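PDB 5WAB: putative beta-glucosidase from Bifidobacterium adolescentis, which hydrolyses beta-glucosidic bonds as a family 3 glycoside hydrolase and probably also removes the terminal alpha-L-arabinopyranosyl group of ginsenoside Rb2. Local coordinates for residues A[314-319]-A[470-475]; A[340-345]-A[375-380]; A[405-410]-A[445-450]; A[424-429]-A[452-457]. All blocks are in the same frame, centred on the assembly; numbering follows the deposited sequence.

Interaction 1: A[314-319]-A[470-475]; sequences ESMVLL and WLLGQA
Trp-470 and Leu-472, whose side chains flank that of Leu-471 in sequence, meet Ser-315, Met-316 and Val-317, and packing does all the work between the two segments. At the pyrrole edge of the indole, CD1 of Trp-470 lies 3.2 Å from the carbonyl O of Ser-315, which sits in the ring plane. Further along that edge, NE1 of Trp-470 is 4.0 Å from CG2 of Val-317, a methyl also near the plane; the two side chains run alongside each other and point the same way. Leu-472 uses its CD2 tip twice, at 3.7 Å from CB of Ser-315 and 3.9 Å from CG of Met-316. Its other methyl, CD1, comes within 4.1 Å of CE of Met-316, because the methionine is extended beyond CG and crosses the leucine at about a right angle. Ser-315 OG takes no share in this packing: chi1 of -66° sets it beside its own backbone N, and its hydrogen bond is with the carbonyl O of Ala-311 in the preceding helix. The Ser-315 carbonyl has a weak hydrogen bond with Ser-79 OG. The positive phi of Trp-470 (47°) and the hydrogen bond of its N with Glu-468 OE1 probably help to set the indole. All five touching residues are buried. The contact thus joins the turn after helix 301-313 and the start of edge strand 317-321 to the loop leading from the antiparallel neighbour strand 465-468 into helix 476-484, whose Leu-480 packs against both Met-316 and Leu-472.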
# COMPACT_ATOMS: atom_id res chain seq x y z
N GLU A 314 -0.49 1.11 -15.32
CA GLU A 314 -0.65 2.18 -14.35
C GLU A 314 0.21 2.01 -13.10
O GLU A 314 0.03 2.74 -12.13
CB GLU A 314 -2.12 2.32 -13.99
CG GLU A 314 -2.97 2.61 -15.21
CD GLU A 314 -4.33 3.15 -14.87
OE1 GLU A 314 -4.48 3.83 -13.82
OE2 GLU A 314 -5.27 2.90 -15.65
N SER A 315 1.16 1.08 -13.11
CA SER A 315 2.08 0.91 -12.00
C SER A 315 3.42 1.60 -12.24
O SER A 315 4.29 1.54 -11.38
CB SER A 315 2.31 -0.57 -11.73
OG SER A 315 1.12 -1.17 -11.26
N MET A 316 3.59 2.27 -13.39
CA MET A 316 4.84 2.92 -13.74
C MET A 316 4.76 4.42 -13.48
O MET A 316 3.75 5.05 -13.78
CB MET A 316 5.17 2.70 -15.22
CG MET A 316 4.91 1.30 -15.70
SD MET A 316 5.32 1.18 -17.44
CE MET A 316 4.55 -0.39 -17.82
N VAL A 317 5.85 4.97 -12.95
CA VAL A 317 5.99 6.41 -12.74
C VAL A 317 7.13 6.91 -13.63
O VAL A 317 8.25 6.38 -13.56
CB VAL A 317 6.25 6.76 -11.27
CG1 VAL A 317 6.34 8.27 -11.10
CG2 VAL A 317 5.19 6.16 -10.38
N LEU A 318 6.84 7.90 -14.47
CA LEU A 318 7.86 8.56 -15.29
C LEU A 318 8.52 9.65 -14.46
O LEU A 318 7.89 10.67 -14.14
CB LEU A 318 7.23 9.14 -16.56
CG LEU A 318 8.16 9.79 -17.58
CD1 LEU A 318 9.32 8.88 -17.92
CD2 LEU A 318 7.40 10.17 -18.85
N LEU A 319 9.80 9.47 -14.14
CA LEU A 319 10.49 10.44 -13.29
C LEU A 319 11.14 11.55 -14.09
O LEU A 319 11.06 12.72 -13.69
CB LEU A 319 11.55 9.73 -12.44
CG LEU A 319 11.01 8.73 -11.42
CD1 LEU A 319 12.15 8.08 -10.66
CD2 LEU A 319 10.04 9.42 -10.48
N TRP A 470 8.73 -0.24 -10.79
CA TRP A 470 8.55 -1.04 -9.58
C TRP A 470 8.53 -2.53 -9.87
O TRP A 470 9.48 -3.07 -10.45
CB TRP A 470 7.26 -0.63 -8.87
CG TRP A 470 7.20 0.81 -8.49
CD1 TRP A 470 6.45 1.78 -9.08
CD2 TRP A 470 7.92 1.45 -7.43
NE1 TRP A 470 6.66 2.98 -8.46
CE2 TRP A 470 7.55 2.81 -7.44
CE3 TRP A 470 8.84 1.01 -6.47
CZ2 TRP A 470 8.07 3.73 -6.53
CZ3 TRP A 470 9.35 1.92 -5.57
CH2 TRP A 470 8.97 3.27 -5.61
N LEU A 471 7.45 -3.20 -9.47
CA LEU A 471 7.16 -4.58 -9.84
C LEU A 471 5.81 -4.60 -10.54
O LEU A 471 4.82 -4.12 -9.99
CB LEU A 471 7.17 -5.51 -8.62
CG LEU A 471 8.49 -5.65 -7.85
CD1 LEU A 471 8.33 -6.54 -6.63
CD2 LEU A 471 9.59 -6.17 -8.76
N LEU A 472 5.78 -5.17 -11.74
CA LEU A 472 4.64 -5.03 -12.64
C LEU A 472 3.75 -6.27 -12.71
O LEU A 472 2.67 -6.19 -13.31
CB LEU A 472 5.12 -4.68 -14.05
CG LEU A 472 5.83 -3.33 -14.19
CD1 LEU A 472 6.46 -3.21 -15.57
CD2 LEU A 472 4.86 -2.19 -13.95
N GLY A 473 4.17 -7.39 -12.14
CA GLY A 473 3.40 -8.61 -12.26
C GLY A 473 3.67 -9.32 -13.58
O GLY A 473 4.60 -9.01 -14.32
N GLN A 474 2.80 -10.29 -13.88
CA GLN A 474 3.05 -11.18 -15.01
C GLN A 474 2.90 -10.49 -16.36
O GLN A 474 3.39 -11.02 -17.37
CB GLN A 474 2.12 -12.39 -14.96
CG GLN A 474 0.68 -12.09 -15.33
CD GLN A 474 -0.19 -13.34 -15.33
OE1 GLN A 474 -0.02 -14.21 -14.48
NE2 GLN A 474 -1.10 -13.43 -16.29
N ALA A 475 2.24 -9.33 -16.42
CA ALA A 475 1.99 -8.64 -17.67
C ALA A 475 2.88 -7.42 -17.88
O ALA A 475 2.54 -6.53 -18.66
CB ALA A 475 0.52 -8.24 -17.76

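Interaction 2: A[340-345]-A[375-380]; sequences FARTPR and FAPGFT
The guanidinium of Arg-342 has CE2 of Phe-375 over the centre of one face, 3.6 Å above its plane. The planes of the two groups are 69° apart, so the arginine lies across the end of the phenyl group instead of stacking on it, with NH2 at the ring's edge. One face of the Phe-375 ring has the backbone N of Pro-377 over it, toward the rim. Phe-340 and Phe-379 also meet, their planes inclined by 57°: CD2 of Phe-340 lies in plane at the edge of the Phe-379 ring, and the closest atoms are CE2 of Phe-340 and CE1 of Phe-379 at 3.7 Å. Segment 340-345 follows strand 334-337, while 375-380 takes in the end of its parallel neighbour 373-376 and the loop after it; helix 362-368 connects the two strands in a beta-alpha-beta unit of the C-terminal GH3 domain. Arg-342 leaves with CG anti to its backbone N and then bends at chi3 (47°), which carries NH2 to 3.4 Å from CG of Pro-377. That same NH2 forms a salt bridge with Glu-339 OE1, probably helping to keep the guanidinium face turned to CE2 of Phe-375. One residue earlier, CB of Ala-341 approaches CE1 of Phe-375 at 4.2 Å.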
# COMPACT_ATOMS: atom_id res chain seq x y z
N PHE A 340 17.47 -7.75 -16.80
CA PHE A 340 16.06 -7.67 -16.42
C PHE A 340 15.15 -7.75 -17.64
O PHE A 340 13.99 -8.16 -17.52
CB PHE A 340 15.79 -6.37 -15.66
CG PHE A 340 16.46 -6.28 -14.32
CD1 PHE A 340 15.99 -7.01 -13.25
CD2 PHE A 340 17.56 -5.46 -14.13
CE1 PHE A 340 16.60 -6.93 -12.01
CE2 PHE A 340 18.17 -5.37 -12.90
CZ PHE A 340 17.70 -6.11 -11.83
N ALA A 341 15.65 -7.36 -18.82
CA ALA A 341 14.82 -7.41 -20.02
C ALA A 341 14.59 -8.84 -20.49
O ALA A 341 13.57 -9.12 -21.12
CB ALA A 341 15.47 -6.59 -21.13
N ARG A 342 15.53 -9.75 -20.21
CA ARG A 342 15.35 -11.15 -20.56
C ARG A 342 14.87 -12.00 -19.38
O ARG A 342 14.02 -12.88 -19.57
CB ARG A 342 16.65 -11.73 -21.13
CG ARG A 342 16.55 -13.18 -21.54
CD ARG A 342 17.84 -13.66 -22.16
NE ARG A 342 19.02 -13.28 -21.39
CZ ARG A 342 20.26 -13.61 -21.74
NH1 ARG A 342 20.46 -14.32 -22.84
NH2 ARG A 342 21.29 -13.23 -20.99
N THR A 343 15.37 -11.74 -18.18
CA THR A 343 14.93 -12.43 -16.97
C THR A 343 14.24 -11.41 -16.08
O THR A 343 14.88 -10.77 -15.24
CB THR A 343 16.10 -13.09 -16.23
OG1 THR A 343 16.88 -13.86 -17.15
CG2 THR A 343 15.58 -13.99 -15.12
N PRO A 344 12.93 -11.21 -16.23
CA PRO A 344 12.27 -10.10 -15.55
C PRO A 344 12.13 -10.34 -14.05
O PRO A 344 11.96 -11.48 -13.60
CB PRO A 344 10.90 -10.03 -16.22
CG PRO A 344 10.66 -11.41 -16.69
CD PRO A 344 12.00 -11.95 -17.10
N ARG A 345 12.21 -9.26 -13.29
CA ARG A 345 11.85 -9.25 -11.88
C ARG A 345 10.51 -8.52 -11.76
O ARG A 345 10.44 -7.31 -11.98
CB ARG A 345 12.92 -8.59 -11.02
CG ARG A 345 12.47 -8.46 -9.58
CD ARG A 345 13.61 -8.53 -8.59
NE ARG A 345 13.10 -8.64 -7.23
CZ ARG A 345 12.65 -7.61 -6.52
NH1 ARG A 345 12.65 -6.39 -7.03
NH2 ARG A 345 12.21 -7.80 -5.28
N PHE A 375 20.24 -6.96 -28.27
CA PHE A 375 20.24 -7.20 -26.84
C PHE A 375 21.64 -7.54 -26.35
O PHE A 375 22.39 -8.25 -27.01
CB PHE A 375 19.28 -8.33 -26.47
CG PHE A 375 19.37 -8.75 -25.03
CD1 PHE A 375 18.93 -7.91 -24.02
CD2 PHE A 375 19.85 -10.00 -24.70
CE1 PHE A 375 19.00 -8.30 -22.70
CE2 PHE A 375 19.92 -10.40 -23.38
CZ PHE A 375 19.50 -9.55 -22.38
N ALA A 376 21.98 -7.00 -25.18
CA ALA A 376 23.20 -7.34 -24.49
C ALA A 376 22.85 -7.42 -23.01
O ALA A 376 22.25 -6.47 -22.46
CB ALA A 376 24.32 -6.32 -24.73
N PRO A 377 23.18 -8.53 -22.33
CA PRO A 377 22.86 -8.61 -20.89
C PRO A 377 23.52 -7.52 -20.08
O PRO A 377 22.89 -6.96 -19.17
CB PRO A 377 23.37 -10.01 -20.50
CG PRO A 377 23.47 -10.76 -21.79
CD PRO A 377 23.83 -9.75 -22.83
N GLY A 378 24.76 -7.18 -20.39
CA GLY A 378 25.49 -6.14 -19.67
C GLY A 378 25.98 -6.54 -18.31
O GLY A 378 27.15 -6.31 -17.98
N PHE A 379 25.12 -7.14 -17.49
CA PHE A 379 25.48 -7.52 -16.14
C PHE A 379 24.67 -8.75 -15.76
O PHE A 379 23.74 -9.15 -16.46
CB PHE A 379 25.24 -6.37 -15.16
CG PHE A 379 23.83 -5.83 -15.18
CD1 PHE A 379 22.87 -6.33 -14.32
CD2 PHE A 379 23.47 -4.83 -16.06
CE1 PHE A 379 21.57 -5.84 -14.34
CE2 PHE A 379 22.18 -4.34 -16.09
CZ PHE A 379 21.23 -4.84 -15.23
N THR A 380 25.04 -9.36 -14.64
CA THR A 380 24.33 -10.51 -14.11
C THR A 380 23.49 -10.11 -12.90
O THR A 380 23.76 -9.10 -12.23
CB THR A 380 25.31 -11.62 -13.74
OG1 THR A 380 26.32 -11.10 -12.87
CG2 THR A 380 25.96 -12.17 -14.99

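Interaction 3: A[405-410]-A[445-450]; sequences LMFLGL and VVVLSN
Phe-407 leaves its strand with CG anti to its own carbonyl carbon (chi1 -72°), which swings the ring beside Val-447. Its CB is 4.2 Å from Val-447 O; then CD2 meets Val-447 CB at 3.7 Å, CE2 touches CG1 at 3.8 Å, and CZ reaches CG2 at 4.1 Å. The valine lies over one ring face in a CH-pi contact, its CB 27° off the normal. An alanine in place of Phe-407 would remove that face and would probably leave Val-447 less well packed. The two strands run parallel with a 31° twist, and five backbone hydrogen bonds alternate between them, from Met-406 N to Val-445 O (2.8 Å) as far as Leu-410 N to Ser-449 O. At Gly-409 a beta carbon would fall about 2.0 Å from Ser-449 O and also crowd Leu-408 O, so the glycine suits both the backbone and the close approach. On the opposite sheet face, CD1 of Leu-408 packs on CG1 of Val-446 at 3.7 Å. The pair is central to the mixed sheet, between strands 334-337 and 465-468: helix 476-484 packs on the Phe-407 and Val-447 face, while helix 428-438, the crossover of this beta-alpha-beta unit, lies against Met-406 and Val-446.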
# COMPACT_ATOMS: atom_id res chain seq x y z
N LEU A 405 17.57 1.26 -24.37
CA LEU A 405 16.68 0.99 -23.25
C LEU A 405 17.43 0.10 -22.26
O LEU A 405 17.59 -1.10 -22.49
CB LEU A 405 15.39 0.33 -23.74
CG LEU A 405 14.60 1.15 -24.75
CD1 LEU A 405 13.36 0.41 -25.23
CD2 LEU A 405 14.23 2.51 -24.16
N MET A 406 17.90 0.69 -21.17
CA MET A 406 18.69 -0.02 -20.18
C MET A 406 17.82 -0.35 -18.98
O MET A 406 17.23 0.55 -18.37
CB MET A 406 19.89 0.80 -19.73
CG MET A 406 20.83 0.00 -18.85
SD MET A 406 22.36 0.89 -18.60
CE MET A 406 22.82 1.16 -20.31
N PHE A 407 17.76 -1.63 -18.62
CA PHE A 407 16.90 -2.12 -17.55
C PHE A 407 17.76 -2.41 -16.33
O PHE A 407 18.55 -3.36 -16.33
CB PHE A 407 16.12 -3.34 -18.01
CG PHE A 407 15.03 -3.03 -19.00
CD1 PHE A 407 15.35 -2.69 -20.31
CD2 PHE A 407 13.70 -3.06 -18.63
CE1 PHE A 407 14.36 -2.40 -21.23
CE2 PHE A 407 12.71 -2.77 -19.54
CZ PHE A 407 13.03 -2.44 -20.84
N LEU A 408 17.59 -1.61 -15.29
CA LEU A 408 18.36 -1.71 -14.06
C LEU A 408 17.43 -1.96 -12.88
O LEU A 408 16.20 -1.93 -13.01
CB LEU A 408 19.18 -0.44 -13.85
CG LEU A 408 19.96 0.00 -15.09
CD1 LEU A 408 20.62 1.36 -14.88
CD2 LEU A 408 20.98 -1.06 -15.47
N GLY A 409 18.01 -2.18 -11.71
CA GLY A 409 17.21 -2.35 -10.53
C GLY A 409 17.81 -3.38 -9.59
O GLY A 409 18.99 -3.71 -9.67
N LEU A 410 16.96 -3.87 -8.69
CA LEU A 410 17.38 -4.75 -7.61
C LEU A 410 17.15 -6.20 -8.00
O LEU A 410 16.03 -6.55 -8.37
CB LEU A 410 16.60 -4.43 -6.34
CG LEU A 410 16.65 -2.98 -5.85
CD1 LEU A 410 15.75 -2.82 -4.63
CD2 LEU A 410 18.08 -2.58 -5.54
N VAL A 445 17.43 5.53 -21.92
CA VAL A 445 16.27 5.42 -21.05
C VAL A 445 16.53 4.28 -20.07
O VAL A 445 16.77 3.14 -20.49
CB VAL A 445 14.97 5.19 -21.84
CG1 VAL A 445 13.78 5.19 -20.89
CG2 VAL A 445 14.79 6.26 -22.90
N VAL A 446 16.49 4.59 -18.78
CA VAL A 446 16.65 3.60 -17.73
C VAL A 446 15.27 3.21 -17.21
O VAL A 446 14.48 4.08 -16.83
CB VAL A 446 17.55 4.13 -16.60
CG1 VAL A 446 17.46 3.24 -15.37
CG2 VAL A 446 18.98 4.24 -17.08
N VAL A 447 14.97 1.91 -17.22
CA VAL A 447 13.75 1.36 -16.63
C VAL A 447 14.13 0.62 -15.35
O VAL A 447 14.96 -0.29 -15.39
CB VAL A 447 13.01 0.43 -17.60
CG1 VAL A 447 11.74 -0.11 -16.96
CG2 VAL A 447 12.71 1.16 -18.91
N LEU A 448 13.49 0.98 -14.24
CA LEU A 448 13.84 0.47 -12.92
C LEU A 448 12.92 -0.66 -12.49
O LEU A 448 11.69 -0.58 -12.64
CB LEU A 448 13.78 1.59 -11.88
CG LEU A 448 14.81 2.71 -11.96
CD1 LEU A 448 14.46 3.83 -10.99
CD2 LEU A 448 16.20 2.18 -11.67
N SER A 449 13.52 -1.72 -11.95
CA SER A 449 12.80 -2.84 -11.34
C SER A 449 13.21 -2.92 -9.87
O SER A 449 14.38 -3.17 -9.56
CB SER A 449 13.13 -4.16 -12.04
OG SER A 449 12.69 -4.17 -13.38
N ASN A 450 12.25 -2.69 -8.97
CA ASN A 450 12.57 -2.67 -7.55
C ASN A 450 11.29 -2.74 -6.74
O ASN A 450 10.27 -2.17 -7.13
CB ASN A 450 13.38 -1.42 -7.19
CG ASN A 450 12.79 -0.16 -7.79
OD1 ASN A 450 12.51 -0.12 -8.99
ND2 ASN A 450 12.60 0.86 -6.97

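Interaction 4: A[424-429]-A[452-457]; sequences LDIPAK and SVVSVA
The buried, tightly packed half brings Leu-424 and Ile-426 against Val-453, Val-454 and the backbone of Ser-455. The carbonyl O of Leu-424 accepts the N-H of Ser-455 at 3.1 Å, with the donor above the carbonyl plane, and Val-454 CA adds a CA-H...O approach to the same oxygen. CD2 of Leu-424 lies 3.3 Å from Val-453 O, and CG2 of Ile-426 crosses obliquely over Val-454, 3.8 Å from its CB. Segment 424-429 lies within a beta-alpha-beta unit, leading from strand 403-409 into helix 428-438 with Pro-427 at the N-cap; 452-457 is in the loop after its second strand, 444-449. On the exposed side, Asp-425 points its CB away from the loop, yet chi1 of -56° returns the carboxylate so that OD1, through its anti lone pair, accepts a 2.7 Å hydrogen bond from Ser-455 OG. A water completes this looser side, donating to Ser-455 OG (2.6 Å) and accepting from Ile-426 N (3.2 Å). An alanine in place of Ser-455 would remove the hydroxyl that joins carboxylate and water, and would probably loosen the hold of Asp-425 on the loop. The hydroxyl occupies the crowded position between backbone N and carbonyl carbon (chi1 50°), serving both partners.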
# COMPACT_ATOMS: atom_id res chain seq x y z
N LEU A 424 19.76 2.05 -0.08
CA LEU A 424 18.79 2.38 -1.12
C LEU A 424 19.36 2.19 -2.52
O LEU A 424 18.58 2.13 -3.48
CB LEU A 424 18.28 3.82 -0.95
CG LEU A 424 17.40 4.08 0.27
CD1 LEU A 424 16.97 5.53 0.37
CD2 LEU A 424 16.19 3.16 0.24
N ASP A 425 20.68 2.06 -2.65
CA ASP A 425 21.33 2.06 -3.96
C ASP A 425 21.05 0.78 -4.73
O ASP A 425 20.84 -0.29 -4.15
CB ASP A 425 22.84 2.25 -3.79
CG ASP A 425 23.20 3.52 -3.01
OD1 ASP A 425 22.44 4.50 -3.08
OD2 ASP A 425 24.24 3.53 -2.33
N ILE A 426 21.03 0.90 -6.05
CA ILE A 426 21.02 -0.24 -6.97
C ILE A 426 22.44 -0.80 -7.02
O ILE A 426 23.37 -0.12 -6.56
CB ILE A 426 20.51 0.16 -8.36
CG1 ILE A 426 21.53 1.06 -9.06
CG2 ILE A 426 19.14 0.82 -8.24
CD1 ILE A 426 21.18 1.39 -10.49
N PRO A 427 22.66 -2.02 -7.52
CA PRO A 427 24.02 -2.57 -7.53
C PRO A 427 25.02 -1.67 -8.25
O PRO A 427 24.72 -1.08 -9.29
CB PRO A 427 23.85 -3.91 -8.26
CG PRO A 427 22.45 -4.32 -7.95
CD PRO A 427 21.66 -3.03 -7.92
N ALA A 428 26.23 -1.58 -7.68
CA ALA A 428 27.25 -0.66 -8.17
C ALA A 428 27.73 -1.01 -9.57
O ALA A 428 28.06 -0.12 -10.36
CB ALA A 428 28.43 -0.62 -7.20
N LYS A 429 27.81 -2.31 -9.89
CA LYS A 429 28.26 -2.69 -11.23
C LYS A 429 27.24 -2.29 -12.30
O LYS A 429 27.63 -2.07 -13.45
CB LYS A 429 28.55 -4.19 -11.27
CG LYS A 429 27.36 -5.09 -10.97
CD LYS A 429 27.78 -6.56 -11.00
CE LYS A 429 26.60 -7.48 -10.75
NZ LYS A 429 26.99 -8.91 -10.82
N SER A 452 11.04 -1.61 -3.56
CA SER A 452 10.92 -0.40 -2.75
C SER A 452 11.89 0.64 -3.29
O SER A 452 12.65 0.39 -4.23
CB SER A 452 11.16 -0.70 -1.27
OG SER A 452 10.80 0.42 -0.48
N VAL A 453 11.84 1.84 -2.69
CA VAL A 453 12.55 3.00 -3.22
C VAL A 453 14.03 2.68 -3.41
O VAL A 453 14.69 2.18 -2.50
CB VAL A 453 12.38 4.21 -2.29
CG1 VAL A 453 13.39 5.27 -2.62
CG2 VAL A 453 10.99 4.79 -2.44
N VAL A 454 14.54 2.98 -4.60
CA VAL A 454 15.97 3.00 -4.84
C VAL A 454 16.38 4.44 -5.09
O VAL A 454 15.58 5.27 -5.53
CB VAL A 454 16.39 2.09 -6.02
CG1 VAL A 454 15.99 0.65 -5.76
CG2 VAL A 454 15.81 2.60 -7.33
N SER A 455 17.63 4.75 -4.77
CA SER A 455 18.17 6.07 -5.06
C SER A 455 18.35 6.25 -6.56
O SER A 455 18.70 5.31 -7.28
CB SER A 455 19.51 6.25 -4.35
OG SER A 455 20.35 5.14 -4.62
N VAL A 456 18.09 7.46 -7.04
CA VAL A 456 18.15 7.77 -8.46
C VAL A 456 19.16 8.87 -8.76
O VAL A 456 19.94 8.75 -9.71
CB VAL A 456 16.75 8.15 -8.99
CG1 VAL A 456 16.82 8.49 -10.47
CG2 VAL A 456 15.75 7.03 -8.74
N ALA A 457 19.17 9.94 -7.97
CA ALA A 457 20.02 11.09 -8.24
C ALA A 457 21.50 10.79 -8.44
O ALA A 457 22.12 11.46 -9.29
CB ALA A 457 19.85 12.12 -7.12
O HOH W 1 21.33 4.01 -6.77

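How the interactions relate
All four contacts lie in the C-terminal GH3 domain. Along the chain, interaction 1 encloses the others; interaction 2 closes before interactions 3 and 4 open, and these two alternate. Interactions 1, 2 and 3 share the mixed six-stranded sheet: interaction 3 lies centrally, interactions 1 and 2 at the edge strands 317-321 and 373-376. The centre of interaction 3 is about 10 Å from those of interactions 2 and 4 and about 11 Å from that of interaction 1. Phe-340 and Phe-379 rest on Phe-407 O, Leu-410 packs on Val-454, and Trp-470 adjoins Asn-450, so interaction 3 touches each of the other three, and loops beyond the strand ends pack on one another and on the sheet within a single domain.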